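Local coordinates for putative cell adhesion protein (Bacteroides eggerthii, PDB 4GPV) that probably serves as a FimA-like major fimbrial subunit that assembles into pili and helps this gut bacterium adhere, at residues 19-23 with 71-76; 47-53 with 87-93; 153-159 with 338-342. One frame throughout, in Å; residues are numbered along the deposited sequence.

Contact 1 of 3, residues 19-23 with 71-76; sequences LTIKL and NAAATI
Ile21 donates its backbone N-H to Ala74 O at 2.8 Å, almost straight at 173° and in the carbonyl plane. The same oxygen has a supplementary CA-H...O contact from Thr20, whose CA lies 3.4 Å from Ala74 O. Four further backbone bonds extend the antiparallel ladder: reciprocal pairs close at Leu19 with Ile76 and at Ile21 with Ala74, while Leu23 N reaches Ala72 O at 2.8 Å from well above the carbonyl plane, 37° out of it. That last tilt coincides with the turn before the strand, where Asn71 OD1 accepts from Ala73 N in an Asx turn and is also hydrogen-bonded by the Tyr50 hydroxyl of strand 50-56. On the face of Leu19, Ile21, Ala74 and Ile76, the delta methyl of Ile76 carries the closest apolar contact, CD1 to Ile21 CG1 at 3.8 Å, the two chains meeting at a slant. Ile21 CG1 stands anti to its own carbonyl carbon (chi1 -44°), which puts it within touching range of that methyl. On the face of Thr20 and Thr75 one water joins the two hydroxyls, 2.6 Å from Thr20 OG1 and 2.9 Å from Thr75 OG1. The pair lies at one end of a larger sheet, with strand 146-169 bonded to the other edge of 18-24, and with Tyr50 and Val52 of strand 50-56 packing against its apolar face.

Contact 2 of 3, residues 47-53 with 87-93; sequences INNYLVF and YVVANTG
Asn91 and Asn49 turn their amides in toward each other's segments at the end of the ladder. The Asn91 side chain runs roughly perpendicular to that of Asn48, with 41° between the amide planes; Asn91 OD1 accepts Asn48 N at 2.7 Å in the carbonyl plane, with a weak second bond from Asn49 N, while Asn48 ND2 is bonded to Asn130 OD1 and Thr129 O. Asn49 OD1 takes Gly93 N at 3.0 Å, the donor standing above the amide plane, 36° out of it. Asn49 CG is wedged between backbone N and carbonyl carbon (chi1 54°), a conformation that carries the amide over the turn at 91-93. Asn91 ND2 is held by the carbonyls of Val46 and Leu131. Further along, Val52 and Val88 run alongside one another, CG2 to CG2 at 4.0 Å. Tyr50 CB rests on Ala90 CB at 4.1 Å, but its ring leads away. Of the side chains on the reverse face, Phe53 turns its ring edge to the backbone oxygen Tyr87 O, 3.7 Å from CD1. Phe53 N to Tyr87 O closes that end at 2.8 Å. Regular antiparallel pairing of 51-53 with 87-89, with Leu51, Phe53, Tyr87 and Val89 on one face and Tyr50, Val52, Val88 and Ala90 on the other, is consistent with a core sheet of a beta sandwich, closed off by side-chain to backbone bonds of Asn49 and Asn91.

Contact 3 of 3, residues 153-159 with 338-342; sequences LSFVAAK and WVTQP
Phe155 and Trp338 form a face-to-face stack, the Phe155 ring 3.9 Å between centroids from the six-membered ring of Trp338, with planes 26° apart. The tilt brings Phe155 CD2 to 3.4 Å from Trp338 CD2. Trp338 has CG anti to its backbone N (chi1 -169°), which lays the indole across Phe155, while Lys159 CB covers its other face, 3.8 Å from the centroid of the six-membered ring. The extended first two torsions of Lys159 lay CB to CD along the indole, CD 3.8 Å from Trp338 CZ2; the bend at chi3 (104°) then turns CE and NZ toward Glu43 and Asp41, both salt-bridged by NZ, and Glu43 also takes Trp338 NE1. The far face of Phe155 is met by Thr340 CG2, 3.5 Å from the ring centroid. This methyl is anti to its carbonyl carbon, leaving OG1 on the other branch to donate to Leu153 O at 2.7 Å. Replacing Trp338 by an alanine is likely to leave Phe155 and Lys159 without the flat surface between them, and Glu43 without its indole N-H. Thr340, Phe155, Trp338 and Lys159 thus stack beside the break in strand 146-169, where a water also joins Phe155 N to Trp338 O, in what is probably the junction region of a two-domain FimA-like pilin.

From the N terminus, contact 1 closes a loop of 47 intervening residues between strand 18-24 and strand 73-76, and contact 2 closes one of 33 between strands 50-56 and 83-90. Their segments alternate along the chain, so the two loops cross, and they touch where Asn71 O of contact 1 packs on Ile47 CG2 of contact 2. Contact 3 opens only after both have closed and spans 178 residues, bringing the last strand, 329-343, back to strand 146-169. All three reach the same branched sheet. Val88 CG1 meets Leu153 CD2, Leu23 packs on Leu153, and Ile47 CD1 touches Pro342, so the early strands and the chain's late return share one core.

Contact 1 of 3, residues 19-23 with 71-76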
loop_
_atom_site.group_PDB
_atom_site.type_symbol
_atom_site.label_atom_id
_atom_site.label_comp_id
_atom_site.label_asym_id
_atom_site.label_seq_id
_atom_site.Cartn_x
_atom_site.Cartn_y
_atom_site.Cartn_z
ATOM N N LEU A 19 21.558 10.108 -22.571
ATOM C CA LEU A 19 21.302 9.144 -21.505
ATOM C C LEU A 19 20.213 8.201 -21.958
ATOM O O LEU A 19 19.161 8.655 -22.425
ATOM C CB LEU A 19 20.866 9.873 -20.225
ATOM C CG LEU A 19 21.937 10.542 -19.375
ATOM C CD1 LEU A 19 21.998 12.019 -19.647
ATOM C CD2 LEU A 19 21.616 10.348 -17.886
ATOM N N THR A 20 20.476 6.892 -21.861
ATOM C CA THR A 20 19.499 5.857 -22.212
ATOM C C THR A 20 19.048 5.263 -20.890
ATOM O O THR A 20 19.885 4.762 -20.135
ATOM C CB THR A 20 20.108 4.830 -23.185
ATOM O OG1 THR A 20 20.564 5.510 -24.353
ATOM C CG2 THR A 20 19.106 3.748 -23.585
ATOM N N ILE A 21 17.747 5.389 -20.588
ATOM C CA ILE A 21 17.187 4.901 -19.335
ATOM C C ILE A 21 16.412 3.648 -19.642
ATOM O O ILE A 21 15.617 3.635 -20.588
ATOM C CB ILE A 21 16.306 5.959 -18.602
ATOM C CG1 ILE A 21 16.937 7.386 -18.586
ATOM C CG2 ILE A 21 15.871 5.471 -17.177
ATOM C CD1 ILE A 21 18.169 7.642 -17.634
ATOM N N LYS A 22 16.690 2.588 -18.894
ATOM C CA LYS A 22 15.994 1.303 -18.987
ATOM C C LYS A 22 15.280 1.044 -17.664
ATOM O O LYS A 22 15.888 1.185 -16.602
ATOM C CB LYS A 22 16.958 0.139 -19.295
ATOM C CG LYS A 22 17.498 0.082 -20.717
ATOM C CD LYS A 22 18.395 -1.152 -20.865
ATOM C CE LYS A 22 18.968 -1.338 -22.250
ATOM N NZ LYS A 22 19.790 -2.578 -22.335
ATOM N N LEU A 23 13.997 0.711 -17.725
ATOM C CA LEU A 23 13.234 0.412 -16.510
ATOM C C LEU A 23 13.054 -1.074 -16.367
ATOM O O LEU A 23 12.805 -1.766 -17.354
ATOM C CB LEU A 23 11.869 1.107 -16.487
ATOM C CG LEU A 23 11.866 2.614 -16.794
ATOM C CD1 LEU A 23 10.454 3.143 -16.835
ATOM C CD2 LEU A 23 12.732 3.400 -15.800
ATOM N N ASN A 71 5.994 2.575 -21.545
ATOM C CA ASN A 71 7.186 1.884 -22.050
ATOM C C ASN A 71 8.221 1.730 -20.922
ATOM O O ASN A 71 7.987 2.201 -19.801
ATOM C CB ASN A 71 7.792 2.614 -23.277
ATOM C CG ASN A 71 8.369 3.974 -22.970
ATOM O OD1 ASN A 71 9.387 4.098 -22.285
ATOM N ND2 ASN A 71 7.734 5.023 -23.474
ATOM N N ALA A 72 9.361 1.082 -21.223
ATOM C CA ALA A 72 10.409 0.840 -20.229
ATOM C C ALA A 72 11.785 1.314 -20.725
ATOM O O ALA A 72 12.808 0.830 -20.234
ATOM C CB ALA A 72 10.454 -0.645 -19.881
ATOM N N ALA A 73 11.807 2.253 -21.707
ATOM C CA ALA A 73 13.048 2.804 -22.265
ATOM C C ALA A 73 12.874 4.262 -22.701
ATOM O O ALA A 73 11.921 4.577 -23.395
ATOM C CB ALA A 73 13.529 1.959 -23.437
ATOM N N ALA A 74 13.785 5.155 -22.272
ATOM C CA ALA A 74 13.773 6.576 -22.656
ATOM C C ALA A 74 15.153 7.015 -23.146
ATOM O O ALA A 74 16.161 6.561 -22.604
ATOM C CB ALA A 74 13.357 7.439 -21.469
ATOM N N THR A 75 15.201 7.882 -24.175
ATOM C CA THR A 75 16.439 8.481 -24.664
ATOM C C THR A 75 16.344 9.967 -24.304
ATOM O O THR A 75 15.481 10.680 -24.828
ATOM C CB THR A 75 16.644 8.199 -26.164
ATOM O OG1 THR A 75 16.634 6.790 -26.370
ATOM C CG2 THR A 75 17.956 8.772 -26.700
ATOM N N ILE A 76 17.196 10.418 -23.375
ATOM C CA ILE A 76 17.160 11.800 -22.921
ATOM C C ILE A 76 18.364 12.534 -23.509
ATOM O O ILE A 76 19.502 12.102 -23.301
ATOM C CB ILE A 76 17.103 11.884 -21.372
ATOM C CG1 ILE A 76 15.798 11.228 -20.821
ATOM C CG2 ILE A 76 17.224 13.342 -20.906
ATOM C CD1 ILE A 76 15.791 10.921 -19.328
HETATM O O HOH W 1 19.174 5.404 -26.595
#

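Contact 2 of 3, residues 47-53 with 87-93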
loop_
_atom_site.group_PDB
_atom_site.type_symbol
_atom_site.label_atom_id
_atom_site.label_comp_id
_atom_site.label_asym_id
_atom_site.label_seq_id
_atom_site.Cartn_x
_atom_site.Cartn_y
_atom_site.Cartn_z
ATOM N N ILE A 47 3.192 -0.123 -16.578
ATOM C CA ILE A 47 3.721 1.236 -16.514
ATOM C C ILE A 47 2.854 2.048 -17.451
ATOM O O ILE A 47 2.984 1.902 -18.663
ATOM C CB ILE A 47 5.238 1.364 -16.885
ATOM C CG1 ILE A 47 6.135 0.605 -15.879
ATOM C CG2 ILE A 47 5.650 2.871 -16.996
ATOM C CD1 ILE A 47 7.617 0.484 -16.360
ATOM N N ASN A 48 1.946 2.856 -16.912
ATOM C CA ASN A 48 1.099 3.700 -17.743
ATOM C C ASN A 48 1.855 4.936 -18.234
ATOM O O ASN A 48 1.631 5.421 -19.350
ATOM C CB ASN A 48 -0.138 4.127 -16.973
ATOM C CG ASN A 48 -1.001 2.937 -16.690
ATOM O OD1 ASN A 48 -1.351 2.180 -17.616
ATOM N ND2 ASN A 48 -1.327 2.734 -15.427
ATOM N N ASN A 49 2.720 5.468 -17.352
ATOM C CA ASN A 49 3.525 6.660 -17.579
ATOM C C ASN A 49 4.596 6.736 -16.508
ATOM O O ASN A 49 4.531 5.999 -15.500
ATOM C CB ASN A 49 2.649 7.915 -17.537
ATOM C CG ASN A 49 1.846 8.008 -16.266
ATOM O OD1 ASN A 49 2.398 8.231 -15.168
ATOM N ND2 ASN A 49 0.541 7.758 -16.390
ATOM N N TYR A 50 5.590 7.591 -16.719
ATOM C CA TYR A 50 6.624 7.753 -15.687
ATOM C C TYR A 50 7.322 9.100 -15.856
ATOM O O TYR A 50 7.193 9.739 -16.895
ATOM C CB TYR A 50 7.646 6.589 -15.723
ATOM C CG TYR A 50 8.386 6.440 -17.041
ATOM C CD1 TYR A 50 7.858 5.680 -18.076
ATOM C CD2 TYR A 50 9.614 7.074 -17.253
ATOM C CE1 TYR A 50 8.528 5.548 -19.295
ATOM C CE2 TYR A 50 10.294 6.947 -18.467
ATOM C CZ TYR A 50 9.752 6.165 -19.478
ATOM O OH TYR A 50 10.398 6.007 -20.677
ATOM N N LEU A 51 8.046 9.512 -14.831
ATOM C CA LEU A 51 8.865 10.720 -14.829
ATOM C C LEU A 51 10.300 10.324 -14.532
ATOM O O LEU A 51 10.541 9.493 -13.656
ATOM C CB LEU A 51 8.391 11.772 -13.795
ATOM C CG LEU A 51 6.922 12.245 -13.883
ATOM C CD1 LEU A 51 6.522 13.025 -12.616
ATOM C CD2 LEU A 51 6.715 13.124 -15.103
ATOM N N VAL A 52 11.247 10.955 -15.205
ATOM C CA VAL A 52 12.680 10.740 -14.941
ATOM C C VAL A 52 13.271 12.096 -14.516
ATOM O O VAL A 52 13.149 13.091 -15.243
ATOM C CB VAL A 52 13.506 10.124 -16.122
ATOM C CG1 VAL A 52 14.963 9.848 -15.717
ATOM C CG2 VAL A 52 12.859 8.858 -16.685
ATOM N N PHE A 53 13.889 12.123 -13.338
ATOM C CA PHE A 53 14.564 13.301 -12.808
ATOM C C PHE A 53 16.057 13.038 -12.813
ATOM O O PHE A 53 16.492 11.987 -12.338
ATOM C CB PHE A 53 14.095 13.636 -11.376
ATOM C CG PHE A 53 12.601 13.753 -11.214
ATOM C CD1 PHE A 53 11.811 12.614 -11.061
ATOM C CD2 PHE A 53 11.987 14.999 -11.185
ATOM C CE1 PHE A 53 10.423 12.716 -10.923
ATOM C CE2 PHE A 53 10.594 15.104 -11.051
ATOM C CZ PHE A 53 9.823 13.966 -10.925
ATOM N N TYR A 87 16.347 9.472 -10.862
ATOM C CA TYR A 87 15.211 9.002 -10.082
ATOM C C TYR A 87 14.063 8.813 -11.024
ATOM O O TYR A 87 13.861 9.637 -11.945
ATOM C CB TYR A 87 14.851 10.024 -9.014
ATOM C CG TYR A 87 15.862 10.174 -7.901
ATOM C CD1 TYR A 87 16.961 11.014 -8.039
ATOM C CD2 TYR A 87 15.634 9.610 -6.654
ATOM C CE1 TYR A 87 17.883 11.172 -7.004
ATOM C CE2 TYR A 87 16.523 9.798 -5.597
ATOM C CZ TYR A 87 17.648 10.579 -5.777
ATOM O OH TYR A 87 18.520 10.764 -4.731
ATOM N N VAL A 88 13.304 7.731 -10.812
ATOM C CA VAL A 88 12.146 7.424 -11.675
ATOM C C VAL A 88 10.923 7.202 -10.788
ATOM O O VAL A 88 10.994 6.459 -9.804
ATOM C CB VAL A 88 12.393 6.190 -12.604
ATOM C CG1 VAL A 88 11.146 5.846 -13.425
ATOM C CG2 VAL A 88 13.587 6.418 -13.538
ATOM N N VAL A 89 9.810 7.815 -11.158
ATOM C CA VAL A 89 8.532 7.601 -10.497
ATOM C C VAL A 89 7.562 7.195 -11.589
ATOM O O VAL A 89 7.432 7.920 -12.564
ATOM C CB VAL A 89 8.017 8.821 -9.677
ATOM C CG1 VAL A 89 6.657 8.509 -9.053
ATOM C CG2 VAL A 89 9.010 9.230 -8.583
ATOM N N ALA A 90 6.886 6.060 -11.429
ATOM C CA ALA A 90 5.911 5.618 -12.434
ATOM C C ALA A 90 4.493 5.767 -11.913
ATOM O O ALA A 90 4.240 5.604 -10.706
ATOM C CB ALA A 90 6.156 4.145 -12.774
ATOM N N ASN A 91 3.568 6.028 -12.832
ATOM C CA ASN A 91 2.121 5.980 -12.659
ATOM C C ASN A 91 1.543 7.067 -11.776
ATOM O O ASN A 91 0.458 6.889 -11.235
ATOM C CB ASN A 91 1.703 4.569 -12.184
ATOM C CG ASN A 91 1.953 3.517 -13.233
ATOM O OD1 ASN A 91 1.982 3.806 -14.434
ATOM N ND2 ASN A 91 2.060 2.253 -12.826
ATOM N N THR A 92 2.165 8.254 -11.757
ATOM C CA THR A 92 1.562 9.386 -11.038
ATOM C C THR A 92 0.937 10.387 -12.048
ATOM O O THR A 92 0.408 11.412 -11.634
ATOM C CB THR A 92 2.535 10.094 -10.104
ATOM O OG1 THR A 92 3.592 10.739 -10.856
ATOM C CG2 THR A 92 3.057 9.189 -8.969
ATOM N N GLY A 93 1.028 10.089 -13.329
ATOM C CA GLY A 93 0.457 10.912 -14.400
ATOM C C GLY A 93 1.306 12.084 -14.837
ATOM O O GLY A 93 2.495 12.144 -14.532
HETATM O O HOH W 2 4.232 10.238 -14.933
HETATM O O HOH W 3 -1.180 7.213 -13.941
#

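Contact 3 of 3, residues 153-159 with 338-342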
loop_
_atom_site.group_PDB
_atom_site.type_symbol
_atom_site.label_atom_id
_atom_site.label_comp_id
_atom_site.label_asym_id
_atom_site.label_seq_id
_atom_site.Cartn_x
_atom_site.Cartn_y
_atom_site.Cartn_z
ATOM N N LEU A 153 12.503 -0.650 -10.403
ATOM C CA LEU A 153 11.320 -0.083 -9.767
ATOM C C LEU A 153 10.737 -0.976 -8.711
ATOM O O LEU A 153 10.681 -2.190 -8.894
ATOM C CB LEU A 153 10.230 0.189 -10.812
ATOM C CG LEU A 153 10.604 1.199 -11.927
ATOM C CD1 LEU A 153 9.552 1.196 -13.040
ATOM C CD2 LEU A 153 10.835 2.619 -11.349
ATOM N N SER A 154 10.270 -0.361 -7.604
ATOM C CA SER A 154 9.605 -1.091 -6.525
ATOM C C SER A 154 8.280 -0.431 -6.228
ATOM O O SER A 154 8.166 0.781 -6.396
ATOM C CB SER A 154 10.465 -1.102 -5.261
ATOM O OG SER A 154 11.671 -1.820 -5.447
ATOM N N PHE A 155 7.300 -1.191 -5.744
ATOM C CA PHE A 155 6.008 -0.591 -5.381
ATOM C C PHE A 155 6.165 0.336 -4.214
ATOM O O PHE A 155 6.880 0.018 -3.263
ATOM C CB PHE A 155 4.990 -1.672 -4.987
ATOM C CG PHE A 155 4.577 -2.565 -6.123
ATOM C CD1 PHE A 155 3.912 -2.041 -7.238
ATOM C CD2 PHE A 155 4.826 -3.937 -6.078
ATOM C CE1 PHE A 155 3.523 -2.880 -8.291
ATOM C CE2 PHE A 155 4.410 -4.775 -7.122
ATOM C CZ PHE A 155 3.781 -4.234 -8.228
ATOM N N VAL A 156 5.427 1.452 -4.237
ATOM C CA VAL A 156 5.407 2.390 -3.117
ATOM C C VAL A 156 4.492 1.819 -2.025
ATOM O O VAL A 156 4.734 2.053 -0.845
ATOM C CB VAL A 156 4.911 3.777 -3.626
ATOM C CG1 VAL A 156 4.633 4.750 -2.469
ATOM C CG2 VAL A 156 5.915 4.365 -4.608
ATOM N N ALA A 157 3.407 1.168 -2.437
ATOM C CA ALA A 157 2.431 0.580 -1.512
ATOM C C ALA A 157 2.804 -0.848 -1.065
ATOM O O ALA A 157 3.747 -1.469 -1.564
ATOM C CB ALA A 157 1.063 0.559 -2.184
ATOM N N ALA A 158 1.990 -1.366 -0.134
ATOM C CA ALA A 158 1.926 -2.748 0.308
ATOM C C ALA A 158 0.559 -3.280 -0.107
ATOM O O ALA A 158 -0.383 -2.491 -0.316
ATOM C CB ALA A 158 2.101 -2.824 1.837
ATOM N N LYS A 159 0.411 -4.586 -0.173
ATOM C CA LYS A 159 -0.850 -5.211 -0.515
ATOM C C LYS A 159 -1.259 -6.134 0.630
ATOM O O LYS A 159 -0.405 -6.862 1.164
ATOM C CB LYS A 159 -0.667 -6.009 -1.821
ATOM C CG LYS A 159 -1.932 -6.671 -2.336
ATOM C CD LYS A 159 -1.671 -7.248 -3.740
ATOM C CE LYS A 159 -1.501 -8.726 -3.795
ATOM N NZ LYS A 159 -1.249 -9.188 -5.192
ATOM N N TRP A 338 6.690 -8.266 -2.439
ATOM C CA TRP A 338 5.777 -7.911 -3.526
ATOM C C TRP A 338 6.655 -7.374 -4.653
ATOM O O TRP A 338 7.219 -6.297 -4.537
ATOM C CB TRP A 338 4.730 -6.892 -3.035
ATOM C CG TRP A 338 3.593 -6.653 -3.988
ATOM C CD1 TRP A 338 3.072 -7.536 -4.895
ATOM C CD2 TRP A 338 2.717 -5.520 -3.982
ATOM N NE1 TRP A 338 2.011 -6.961 -5.554
ATOM C CE2 TRP A 338 1.751 -5.735 -4.997
ATOM C CE3 TRP A 338 2.714 -4.292 -3.289
ATOM C CZ2 TRP A 338 0.764 -4.786 -5.309
ATOM C CZ3 TRP A 338 1.742 -3.341 -3.615
ATOM C CH2 TRP A 338 0.763 -3.610 -4.587
ATOM N N VAL A 339 6.904 -8.216 -5.658
ATOM C CA VAL A 339 7.858 -7.930 -6.723
ATOM C C VAL A 339 7.147 -7.334 -7.936
ATOM O O VAL A 339 6.130 -7.852 -8.397
ATOM C CB VAL A 339 8.594 -9.256 -7.065
ATOM C CG1 VAL A 339 9.418 -9.152 -8.348
ATOM C CG2 VAL A 339 9.472 -9.706 -5.904
ATOM N N THR A 340 7.724 -6.251 -8.462
ATOM C CA THR A 340 7.222 -5.612 -9.663
ATOM C C THR A 340 7.713 -6.407 -10.866
ATOM O O THR A 340 8.888 -6.795 -10.919
ATOM C CB THR A 340 7.740 -4.158 -9.795
ATOM O OG1 THR A 340 9.159 -4.222 -9.862
ATOM C CG2 THR A 340 7.329 -3.267 -8.635
ATOM N N GLN A 341 6.849 -6.583 -11.846
ATOM C CA GLN A 341 7.268 -7.147 -13.133
ATOM C C GLN A 341 6.724 -6.137 -14.161
ATOM O O GLN A 341 5.627 -6.349 -14.690
ATOM C CB GLN A 341 6.772 -8.601 -13.301
ATOM C CG GLN A 341 7.580 -9.384 -14.328
ATOM C CD GLN A 341 7.631 -10.866 -14.008
ATOM O OE1 GLN A 341 6.612 -11.568 -13.988
ATOM N NE2 GLN A 341 8.826 -11.379 -13.750
ATOM N N PRO A 342 7.391 -4.944 -14.303
ATOM C CA PRO A 342 6.856 -3.882 -15.175
ATOM C C PRO A 342 6.620 -4.327 -16.613
ATOM O O PRO A 342 7.464 -4.985 -17.212
ATOM C CB PRO A 342 7.938 -2.792 -15.111
ATOM C CG PRO A 342 8.615 -3.013 -13.814
ATOM C CD PRO A 342 8.675 -4.517 -13.718
HETATM O O HOH W 4 8.188 -3.866 -5.087
#